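Local coordinates for protein GH62 hydrolase (Scytalidium thermophilum, PDB 4PVA) that probably removes alpha-L-arabinofuranosyl side groups from arabinoxylan, as a GH62 arabinofuranosidase of a thermophilic fungus that degrades plant cell walls, at residues Asn54-Val59 against Tyr73-Asp78; Pro48-Ile53 against Gln316-Gly321; Pro31-Lys36 against Ala85-Leu90. One frame throughout, in Å; residues are numbered along the deposited sequence.

From the N terminus, the chain leaves strand 26-28 by the loop that holds Pro31-Lys36, then builds strands 44-53, 56-65, 68-76 and 88-89 in turn, one antiparallel sheet that forms one blade of the five-bladed beta-propeller. Contact 1 pairs the second and third of these strands and closes a short hairpin. Contact 3 closes a wider loop around it, bringing Pro31-Lys36 onto Ala85-Leu90 at the outer edge of the blade. Contact 2 spans most of the chain, from Pro48-Ile53 on strand 44-53 to Gln316-Gly321 in another blade. Contact 1 nests inside both other contacts, whereas contacts 2 and 3 cross. His58 also meets Val51, joining contacts 1 and 2 through neighbouring strands.

Contact 1 (Asn54-Val59 against Tyr73-Asp78); sequences NGTYHV and YFNFTD
Strands 56-59 and 73-76 run antiparallel, at 164°, with their axes 4.8 Å apart at the closest point. Tyr57 and Phe76 form a hydrogen-bonded pair in which Tyr57 N reaches Phe76 O at 2.8 Å and Phe76 N returns a bond to Tyr57 O. Two residues on, Val59 and Phe74 repeat the pattern, with Val59 N 2.9 Å from Phe74 O. His58 and Asn75 between them are a non-hydrogen-bonded pair. Past Tyr57 and Phe76, at the open end of the hairpin, a water donates to both Gly55 O and Thr77 O and bridges the two backbones just beyond the paired residues. This is the beta hairpin of strands 56-65 and 68-76, the two middle strands of a four-stranded propeller blade.

Tyr57, Val59, Phe74 and Phe76 share one face. Phe76 CG stands between its backbone N and carbonyl carbon (chi1 58°), which swings the ring back across the hairpin under Tyr57. Tyr57 CB sits over that ring, 3.8 Å from the Phe76 centroid, while the two rings themselves are nearly parallel but slid apart with little overlap. Val59 makes the same kind of CH-pi contact at the next hydrogen-bonded pair, its CB 3.9 Å from the centroid of the Phe74 ring, and its CG2 branch reaches Phe76 CE2. His58 and Asn75 point to the opposite face, where the Tyr73 hydroxyl joins them. His58 ND1 and Tyr73 OH share a 2.7 Å hydrogen bond, made rim to rim with each atom at the edge of the other's ring. Asn75 ND2 donates to the same Tyr73 OH at 3.0 Å, almost straight (170°) and in the plane of its amide, so two bonds grip the phenol oxygen and probably restrict the turning of its ring. Thr56 CG2 lies over one face of the imidazole of His58 and also touches Asn75 CB.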
loop_
_atom_site.group_PDB
_atom_site.type_symbol
_atom_site.label_atom_id
_atom_site.label_comp_id
_atom_site.label_asym_id
_atom_site.label_seq_id
_atom_site.Cartn_x
_atom_site.Cartn_y
_atom_site.Cartn_z
ATOM N N ASN A 54 -15.936 -9.509 9.066
ATOM C CA ASN A 54 -17.348 -9.758 9.428
ATOM C C ASN A 54 -18.296 -8.807 8.696
ATOM O O ASN A 54 -19.214 -8.229 9.284
ATOM C CB ASN A 54 -17.522 -9.686 10.943
ATOM C CG ASN A 54 -16.741 -10.770 11.670
ATOM O OD1 ASN A 54 -16.583 -11.894 11.158
ATOM N ND2 ASN A 54 -16.247 -10.445 12.864
ATOM N N GLY A 55 -18.030 -8.641 7.411
ATOM C CA GLY A 55 -18.860 -7.851 6.525
ATOM C C GLY A 55 -18.627 -6.350 6.555
ATOM O O GLY A 55 -19.246 -5.633 5.767
ATOM N N THR A 56 -17.706 -5.880 7.392
ATOM C CA THR A 56 -17.371 -4.469 7.427
ATOM C C THR A 56 -15.980 -4.228 6.848
ATOM O O THR A 56 -15.005 -4.871 7.240
ATOM C CB THR A 56 -17.417 -3.916 8.840
ATOM O OG1 THR A 56 -18.746 -4.068 9.367
ATOM C CG2 THR A 56 -17.065 -2.436 8.884
ATOM N N TYR A 57 -15.953 -3.300 5.898
ATOM C CA TYR A 57 -14.688 -2.798 5.310
ATOM C C TYR A 57 -14.147 -1.657 6.149
ATOM O O TYR A 57 -14.865 -0.708 6.450
ATOM C CB TYR A 57 -14.915 -2.303 3.886
ATOM C CG TYR A 57 -15.417 -3.352 2.956
ATOM C CD1 TYR A 57 -14.545 -4.181 2.268
ATOM C CD2 TYR A 57 -16.797 -3.551 2.754
ATOM C CE1 TYR A 57 -15.035 -5.159 1.406
ATOM C CE2 TYR A 57 -17.255 -4.501 1.879
ATOM C CZ TYR A 57 -16.394 -5.302 1.256
ATOM O OH TYR A 57 -16.934 -6.240 0.382
ATOM N N HIS A 58 -12.886 -1.807 6.538
ATOM C CA HIS A 58 -12.165 -0.825 7.326
ATOM C C HIS A 58 -11.055 -0.252 6.452
ATOM O O HIS A 58 -10.213 -0.998 6.002
ATOM C CB HIS A 58 -11.537 -1.490 8.533
ATOM C CG HIS A 58 -12.532 -2.070 9.487
ATOM N ND1 HIS A 58 -13.059 -1.349 10.527
ATOM C CD2 HIS A 58 -13.096 -3.301 9.546
ATOM C CE1 HIS A 58 -13.908 -2.107 11.195
ATOM N NE2 HIS A 58 -13.949 -3.294 10.629
ATOM N N VAL A 59 -11.108 1.049 6.205
ATOM C CA VAL A 59 -10.185 1.710 5.296
ATOM C C VAL A 59 -9.423 2.826 5.991
ATOM O O VAL A 59 -9.986 3.605 6.749
ATOM C CB VAL A 59 -10.919 2.278 4.064
ATOM C CG1 VAL A 59 -9.935 2.922 3.085
ATOM C CG2 VAL A 59 -11.709 1.179 3.370
ATOM N N TYR A 73 -9.587 7.451 8.799
ATOM C CA TYR A 73 -10.160 6.138 8.906
ATOM C C TYR A 73 -11.665 6.228 8.607
ATOM O O TYR A 73 -12.332 7.162 9.072
ATOM C CB TYR A 73 -9.939 5.573 10.311
ATOM C CG TYR A 73 -10.813 4.393 10.627
ATOM C CD1 TYR A 73 -10.504 3.128 10.153
ATOM C CD2 TYR A 73 -11.978 4.558 11.366
ATOM C CE1 TYR A 73 -11.308 2.039 10.419
ATOM C CE2 TYR A 73 -12.809 3.482 11.630
ATOM C CZ TYR A 73 -12.485 2.228 11.168
ATOM O OH TYR A 73 -13.342 1.172 11.446
ATOM N N PHE A 74 -12.198 5.230 7.927
ATOM C CA PHE A 74 -13.632 5.093 7.782
ATOM C C PHE A 74 -13.991 3.628 7.547
ATOM O O PHE A 74 -13.150 2.820 7.158
ATOM C CB PHE A 74 -14.166 6.006 6.676
ATOM C CG PHE A 74 -13.558 5.792 5.319
ATOM C CD1 PHE A 74 -12.306 6.315 4.997
ATOM C CD2 PHE A 74 -14.242 5.094 4.345
ATOM C CE1 PHE A 74 -11.779 6.139 3.731
ATOM C CE2 PHE A 74 -13.696 4.904 3.076
ATOM C CZ PHE A 74 -12.463 5.434 2.777
ATOM N N ASN A 75 -15.273 3.297 7.747
ATOM C CA ASN A 75 -15.751 1.969 7.491
ATOM C C ASN A 75 -17.099 2.021 6.791
ATOM O O ASN A 75 -17.759 3.065 6.777
ATOM C CB ASN A 75 -15.773 1.104 8.761
ATOM C CG ASN A 75 -16.709 1.650 9.831
ATOM O OD1 ASN A 75 -17.917 1.802 9.607
ATOM N ND2 ASN A 75 -16.176 1.923 10.986
ATOM N N PHE A 76 -17.457 0.904 6.184
ATOM C CA PHE A 76 -18.711 0.782 5.442
ATOM C C PHE A 76 -18.960 -0.697 5.210
ATOM O O PHE A 76 -18.064 -1.527 5.364
ATOM C CB PHE A 76 -18.643 1.572 4.118
ATOM C CG PHE A 76 -17.507 1.143 3.193
ATOM C CD1 PHE A 76 -17.674 0.095 2.298
ATOM C CD2 PHE A 76 -16.279 1.783 3.223
ATOM C CE1 PHE A 76 -16.643 -0.310 1.456
ATOM C CE2 PHE A 76 -15.258 1.374 2.365
ATOM C CZ PHE A 76 -15.441 0.332 1.505
ATOM N N THR A 77 -20.174 -1.036 4.792
ATOM C CA THR A 77 -20.512 -2.389 4.417
ATOM C C THR A 77 -20.804 -2.569 2.937
ATOM O O THR A 77 -20.813 -3.690 2.475
ATOM C CB THR A 77 -21.752 -2.892 5.201
ATOM O OG1 THR A 77 -22.883 -2.038 4.951
ATOM C CG2 THR A 77 -21.462 -2.893 6.674
ATOM N N ASP A 78 -20.998 -1.486 2.234
ATOM C CA ASP A 78 -21.423 -1.507 0.840
ATOM C C ASP A 78 -20.620 -0.481 0.050
ATOM O O ASP A 78 -20.671 0.674 0.323
ATOM C CB ASP A 78 -22.930 -1.168 0.841
ATOM C CG ASP A 78 -23.571 -1.129 -0.520
ATOM O OD1 ASP A 78 -22.952 -0.899 -1.540
ATOM O OD2 ASP A 78 -24.806 -1.295 -0.485
HETATM O O HOH W 1 -20.488 -6.145 3.482
#

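Contact 2 (Pro48-Ile53 against Gln316-Gly321); sequences PTAVLI and QFLYQG. With PO4 (phosphate ion), chain F.
Pro48 and Leu318 bring together two strands that run antiparallel, at 158°, yet do not pair: the axes stay 6.9 Å apart, and the segments meet by the proline ring packing on Leu318, side chain and carbonyl. The strands belong to different blades of the five-bladed beta-propeller fold of GH62 enzymes. Strand 44-53 is an edge strand of its own sheet, and 316-321 lies in the blade completed by strand 26-28 from the N-terminal part of the chain. Pro48 CG lies 3.5 Å from the backbone atom Leu318 O. Leu318 CD2 approaches Pro48 CB at 3.7 Å and also faces Ala50 CB, although a second conformer of this leucine makes these methyl contacts less certain.

At the Pro48 end, Gln320 lies between the other strand and a phosphate, probably from the crystallisation liquor. Its OE1 accepts from Asp47 N, while its NE2 is shared between Ser294 OG and the phosphate. Losing the amide to an alanine here would probably leave Asp47 N without this acceptor and the phosphate without one of its donors. Lys46, Arg251, His295 and Tyr330 hold the anion as well. Gln320 NE2 donates to O4 of the phosphate at 3.1 Å, with an N-H...O angle of 153°.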
loop_
_atom_site.group_PDB
_atom_site.type_symbol
_atom_site.label_atom_id
_atom_site.label_comp_id
_atom_site.label_asym_id
_atom_site.label_seq_id
_atom_site.Cartn_x
_atom_site.Cartn_y
_atom_site.Cartn_z
ATOM N N PRO A 48 -5.057 3.973 -0.286
ATOM C CA PRO A 48 -5.825 3.245 0.729
ATOM C C PRO A 48 -5.158 1.959 1.191
ATOM O O PRO A 48 -4.444 1.295 0.429
ATOM C CB PRO A 48 -7.120 2.924 -0.022
ATOM C CG PRO A 48 -6.665 2.737 -1.426
ATOM C CD PRO A 48 -5.605 3.777 -1.633
ATOM N N THR A 49 -5.432 1.585 2.425
ATOM C CA THR A 49 -5.177 0.234 2.943
ATOM C C THR A 49 -6.500 -0.222 3.549
ATOM O O THR A 49 -7.237 0.612 4.093
ATOM C CB THR A 49 -4.018 0.218 3.970
ATOM O OG1 THR A 49 -3.835 -1.118 4.434
ATOM C CG2 THR A 49 -4.293 1.118 5.166
ATOM N N ALA A 50 -6.825 -1.505 3.427
ATOM C CA ALA A 50 -8.154 -1.952 3.826
ATOM C C ALA A 50 -8.178 -3.415 4.196
ATOM O O ALA A 50 -7.488 -4.249 3.589
ATOM C CB ALA A 50 -9.138 -1.724 2.694
ATOM N N VAL A 51 -9.048 -3.719 5.166
ATOM C CA VAL A 51 -9.382 -5.069 5.553
ATOM C C VAL A 51 -10.891 -5.227 5.603
ATOM O O VAL A 51 -11.604 -4.240 5.755
ATOM C CB VAL A 51 -8.740 -5.457 6.904
ATOM C CG1 VAL A 51 -7.215 -5.515 6.794
ATOM C CG2 VAL A 51 -9.164 -4.489 8.015
ATOM N N LEU A 52 -11.330 -6.468 5.449
ATOM C CA LEU A 52 -12.755 -6.806 5.540
ATOM C C LEU A 52 -12.888 -7.775 6.689
ATOM O O LEU A 52 -12.261 -8.808 6.701
ATOM C CB LEU A 52 -13.225 -7.404 4.227
ATOM C CG LEU A 52 -14.612 -8.069 4.204
ATOM C CD1 LEU A 52 -15.702 -7.073 4.545
ATOM C CD2 LEU A 52 -14.892 -8.705 2.848
ATOM N N ILE A 53 -13.726 -7.427 7.668
ATOM C CA ILE A 53 -13.901 -8.216 8.905
ATOM C C ILE A 53 -15.401 -8.299 9.160
ATOM O O ILE A 53 -16.054 -7.289 9.378
ATOM C CB ILE A 53 -13.223 -7.562 10.119
ATOM C CG1 ILE A 53 -11.736 -7.240 9.862
ATOM C CG2 ILE A 53 -13.352 -8.455 11.346
ATOM C CD1 ILE A 53 -11.170 -6.274 10.893
ATOM N N GLN A 316 -9.882 -7.975 -4.669
ATOM C CA GLN A 316 -10.403 -6.620 -4.726
ATOM C C GLN A 316 -9.300 -5.671 -4.337
ATOM O O GLN A 316 -8.734 -5.811 -3.262
ATOM C CB GLN A 316 -11.604 -6.476 -3.832
ATOM C CG GLN A 316 -12.754 -7.173 -4.534
ATOM C CD GLN A 316 -14.064 -7.054 -3.832
ATOM O OE1 GLN A 316 -14.146 -7.119 -2.566
ATOM N NE2 GLN A 316 -15.161 -6.896 -4.661
ATOM N N PHE A 317 -8.965 -4.766 -5.215
ATOM C CA PHE A 317 -7.813 -3.866 -5.074
ATOM C C PHE A 317 -8.399 -2.455 -5.064
ATOM O O PHE A 317 -8.961 -1.966 -6.059
ATOM C CB PHE A 317 -6.832 -4.131 -6.220
ATOM C CG PHE A 317 -5.533 -3.364 -6.180
ATOM C CD1 PHE A 317 -4.461 -3.830 -5.434
ATOM C CD2 PHE A 317 -5.287 -2.289 -7.041
ATOM C CE1 PHE A 317 -3.225 -3.243 -5.492
ATOM C CE2 PHE A 317 -4.029 -1.690 -7.110
ATOM C CZ PHE A 317 -3.003 -2.157 -6.307
ATOM N N LEU A 318 -8.294 -1.789 -3.922
ATOM C CA LEU A 318 -8.735 -0.426 -3.766
ATOM C C LEU A 318 -7.561 0.464 -4.194
ATOM O O LEU A 318 -6.421 0.213 -3.785
ATOM C CB LEU A 318 -9.101 -0.246 -2.297
ATOM C CG LEU A 318 -10.002 0.888 -1.879
ATOM C CD1 LEU A 318 -11.362 0.801 -2.524
ATOM C CD2 LEU A 318 -10.151 0.877 -0.372
ATOM N N TYR A 319 -7.801 1.462 -5.007
ATOM C CA TYR A 319 -6.748 2.262 -5.610
ATOM C C TYR A 319 -7.129 3.721 -5.714
ATOM O O TYR A 319 -8.297 4.093 -5.511
ATOM C CB TYR A 319 -6.357 1.691 -6.993
ATOM C CG TYR A 319 -7.426 1.933 -8.076
ATOM C CD1 TYR A 319 -8.520 1.097 -8.228
ATOM C CD2 TYR A 319 -7.302 3.002 -8.915
ATOM C CE1 TYR A 319 -9.463 1.360 -9.195
ATOM C CE2 TYR A 319 -8.232 3.292 -9.895
ATOM C CZ TYR A 319 -9.325 2.448 -10.030
ATOM O OH TYR A 319 -10.200 2.727 -11.077
ATOM N N GLN A 320 -6.148 4.590 -5.977
ATOM C CA GLN A 320 -6.405 5.991 -6.251
ATOM C C GLN A 320 -6.358 6.231 -7.761
ATOM O O GLN A 320 -5.477 5.765 -8.461
ATOM C CB GLN A 320 -5.455 6.911 -5.499
ATOM C CG GLN A 320 -3.993 6.860 -5.974
ATOM C CD GLN A 320 -2.996 7.572 -5.089
ATOM O OE1 GLN A 320 -3.231 7.761 -3.906
ATOM N NE2 GLN A 320 -1.876 7.967 -5.659
ATOM N N GLY A 321 -7.369 6.964 -8.244
ATOM C CA GLY A 321 -7.448 7.369 -9.647
ATOM C C GLY A 321 -7.740 8.844 -9.726
ATOM O O GLY A 321 -8.081 9.494 -8.727
HETATM P P PO4 F . 1.505 9.132 -4.826
HETATM O O1 PO4 F . 1.370 8.402 -6.183
HETATM O O2 PO4 F . 2.983 9.050 -4.384
HETATM O O3 PO4 F . 1.191 10.588 -5.082
HETATM O O4 PO4 F . 0.618 8.509 -3.856
#

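Contact 3 (Pro31-Lys36 against Ala85-Leu90)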
loop_
_atom_site.group_PDB
_atom_site.type_symbol
_atom_site.label_atom_id
_atom_site.label_comp_id
_atom_site.label_asym_id
_atom_site.label_seq_id
_atom_site.Cartn_x
_atom_site.Cartn_y
_atom_site.Cartn_z
ATOM N N PRO A 31 -15.670 6.162 -9.373
ATOM C CA PRO A 31 -15.077 6.653 -8.150
ATOM C C PRO A 31 -15.968 6.395 -6.984
ATOM O O PRO A 31 -17.165 6.644 -7.084
ATOM C CB PRO A 31 -14.878 8.142 -8.415
ATOM C CG PRO A 31 -15.935 8.469 -9.433
ATOM C CD PRO A 31 -16.188 7.225 -10.247
ATOM N N LEU A 32 -15.420 5.894 -5.893
ATOM C CA LEU A 32 -16.199 5.495 -4.738
ATOM C C LEU A 32 -16.055 6.389 -3.518
ATOM O O LEU A 32 -16.983 6.436 -2.681
ATOM C CB LEU A 32 -15.811 4.092 -4.294
ATOM C CG LEU A 32 -16.042 2.956 -5.276
ATOM C CD1 LEU A 32 -15.539 1.641 -4.673
ATOM C CD2 LEU A 32 -17.490 2.823 -5.664
ATOM N N VAL A 33 -14.918 7.056 -3.361
ATOM C CA VAL A 33 -14.678 7.899 -2.190
ATOM C C VAL A 33 -14.047 9.215 -2.598
ATOM O O VAL A 33 -12.982 9.224 -3.236
ATOM C CB VAL A 33 -13.821 7.210 -1.119
ATOM C CG1 VAL A 33 -13.699 8.111 0.110
ATOM C CG2 VAL A 33 -14.402 5.882 -0.720
ATOM N N PHE A 34 -14.747 10.299 -2.249
ATOM C CA PHE A 34 -14.379 11.669 -2.538
ATOM C C PHE A 34 -13.992 12.376 -1.232
ATOM O O PHE A 34 -14.408 11.982 -0.156
ATOM C CB PHE A 34 -15.585 12.447 -3.139
ATOM C CG PHE A 34 -15.945 12.049 -4.528
ATOM C CD1 PHE A 34 -16.525 10.803 -4.799
ATOM C CD2 PHE A 34 -15.723 12.912 -5.579
ATOM C CE1 PHE A 34 -16.876 10.458 -6.091
ATOM C CE2 PHE A 34 -16.054 12.559 -6.869
ATOM C CZ PHE A 34 -16.608 11.329 -7.125
ATOM N N PRO A 35 -13.220 13.458 -1.331
ATOM C CA PRO A 35 -13.065 14.321 -0.179
ATOM C C PRO A 35 -14.415 14.864 0.293
ATOM O O PRO A 35 -15.337 15.041 -0.510
ATOM C CB PRO A 35 -12.249 15.482 -0.716
ATOM C CG PRO A 35 -11.658 15.044 -1.958
ATOM C CD PRO A 35 -12.551 13.988 -2.515
ATOM N N LYS A 36 -14.509 15.160 1.580
ATOM C CA LYS A 36 -15.714 15.742 2.118
ATOM C C LYS A 36 -15.752 17.214 1.734
ATOM O O LYS A 36 -14.726 17.858 1.515
ATOM C CB LYS A 36 -15.767 15.594 3.629
ATOM C CG LYS A 36 -15.690 14.181 4.149
ATOM C CD LYS A 36 -16.785 13.299 3.575
ATOM C CE LYS A 36 -16.710 11.899 4.146
ATOM N NZ LYS A 36 -17.678 10.955 3.517
ATOM N N ALA A 85 -19.709 7.362 4.092
ATOM C CA ALA A 85 -19.118 6.994 5.373
ATOM C C ALA A 85 -18.497 8.232 6.010
ATOM O O ALA A 85 -17.764 8.965 5.342
ATOM C CB ALA A 85 -18.059 5.921 5.166
ATOM N N PRO A 86 -18.779 8.484 7.294
ATOM C CA PRO A 86 -18.084 9.588 7.965
ATOM C C PRO A 86 -16.592 9.318 8.069
ATOM O O PRO A 86 -16.201 8.175 8.304
ATOM C CB PRO A 86 -18.695 9.606 9.377
ATOM C CG PRO A 86 -19.322 8.245 9.525
ATOM C CD PRO A 86 -19.716 7.774 8.182
ATOM N N PHE A 87 -15.782 10.355 7.926
ATOM C CA PHE A 87 -14.355 10.208 8.117
ATOM C C PHE A 87 -14.002 10.478 9.568
ATOM O O PHE A 87 -14.505 11.442 10.168
ATOM C CB PHE A 87 -13.575 11.215 7.268
ATOM C CG PHE A 87 -13.533 10.918 5.792
ATOM C CD1 PHE A 87 -13.993 9.719 5.234
ATOM C CD2 PHE A 87 -12.980 11.862 4.947
ATOM C CE1 PHE A 87 -13.908 9.485 3.862
ATOM C CE2 PHE A 87 -12.911 11.645 3.577
ATOM C CZ PHE A 87 -13.366 10.459 3.038
ATOM N N TYR A 88 -13.172 9.629 10.149
ATOM C CA TYR A 88 -12.456 10.002 11.357
ATOM C C TYR A 88 -11.099 10.541 10.948
ATOM O O TYR A 88 -10.247 9.784 10.449
ATOM C CB TYR A 88 -12.310 8.839 12.330
ATOM C CG TYR A 88 -11.726 9.282 13.654
ATOM C CD1 TYR A 88 -10.357 9.446 13.823
ATOM C CD2 TYR A 88 -12.565 9.596 14.737
ATOM C CE1 TYR A 88 -9.832 9.871 15.028
ATOM C CE2 TYR A 88 -12.035 10.027 15.938
ATOM C CZ TYR A 88 -10.679 10.171 16.076
ATOM O OH TYR A 88 -10.126 10.600 17.266
ATOM N N TYR A 89 -10.864 11.835 11.120
ATOM C CA TYR A 89 -9.587 12.464 10.826
ATOM C C TYR A 89 -8.604 12.116 11.933
ATOM O O TYR A 89 -8.777 12.484 13.101
ATOM C CB TYR A 89 -9.772 13.956 10.653
ATOM C CG TYR A 89 -10.558 14.322 9.415
ATOM C CD1 TYR A 89 -9.945 14.376 8.181
ATOM C CD2 TYR A 89 -11.908 14.622 9.471
ATOM C CE1 TYR A 89 -10.623 14.721 7.051
ATOM C CE2 TYR A 89 -12.610 14.978 8.335
ATOM C CZ TYR A 89 -11.953 15.036 7.121
ATOM O OH TYR A 89 -12.635 15.380 5.987
ATOM N N LEU A 90 -7.572 11.358 11.572
ATOM C CA LEU A 90 -6.728 10.736 12.564
ATOM C C LEU A 90 -5.831 11.710 13.336
ATOM O O LEU A 90 -5.277 11.334 14.358
ATOM C CB LEU A 90 -5.902 9.637 11.895
ATOM C CG LEU A 90 -6.754 8.400 11.586
ATOM C CD1 LEU A 90 -6.071 7.493 10.581
ATOM C CD2 LEU A 90 -7.029 7.576 12.818
HETATM O O HOH W 2 -12.201 15.200 3.198
#
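Lys36 lies across the face of Phe87, and this is where the contact is tight. The Lys36 side chain bends at its second torsion (chi2 -57°), folding CE directly above the middle of the ring, 3.5 Å from the Phe87 centroid. From there Lys36 NZ, still over the ring, reaches Ala85 O at 2.7 Å, a hydrogen bond whose donor is tilted from the carbonyl plane. The ammonium is also a cation-pi partner of the ring, so the carbonyl dipole and the ring face probably both stabilise it. Val33 CG1 meets the ring's edge, 3.8 Å from Phe87 CZ, and Phe74 of the hairpin packs on Phe87 as well.

The other side is looser and wetter. Tyr89 touches Lys36 only lightly, through its OH and the lysine's CB and CG. A water accepts from Lys36 N and donates to Tyr89 OH, bridging backbone and phenol; that hydroxyl also bonds Asp38 OD2. Tyr89 has Arg40 as a cation-pi partner too. In the beta-propeller, the contact lays the loop that follows strand 26-28 of the closing blade against the Ala85-Tyr89 part of the next blade, at its outermost strand.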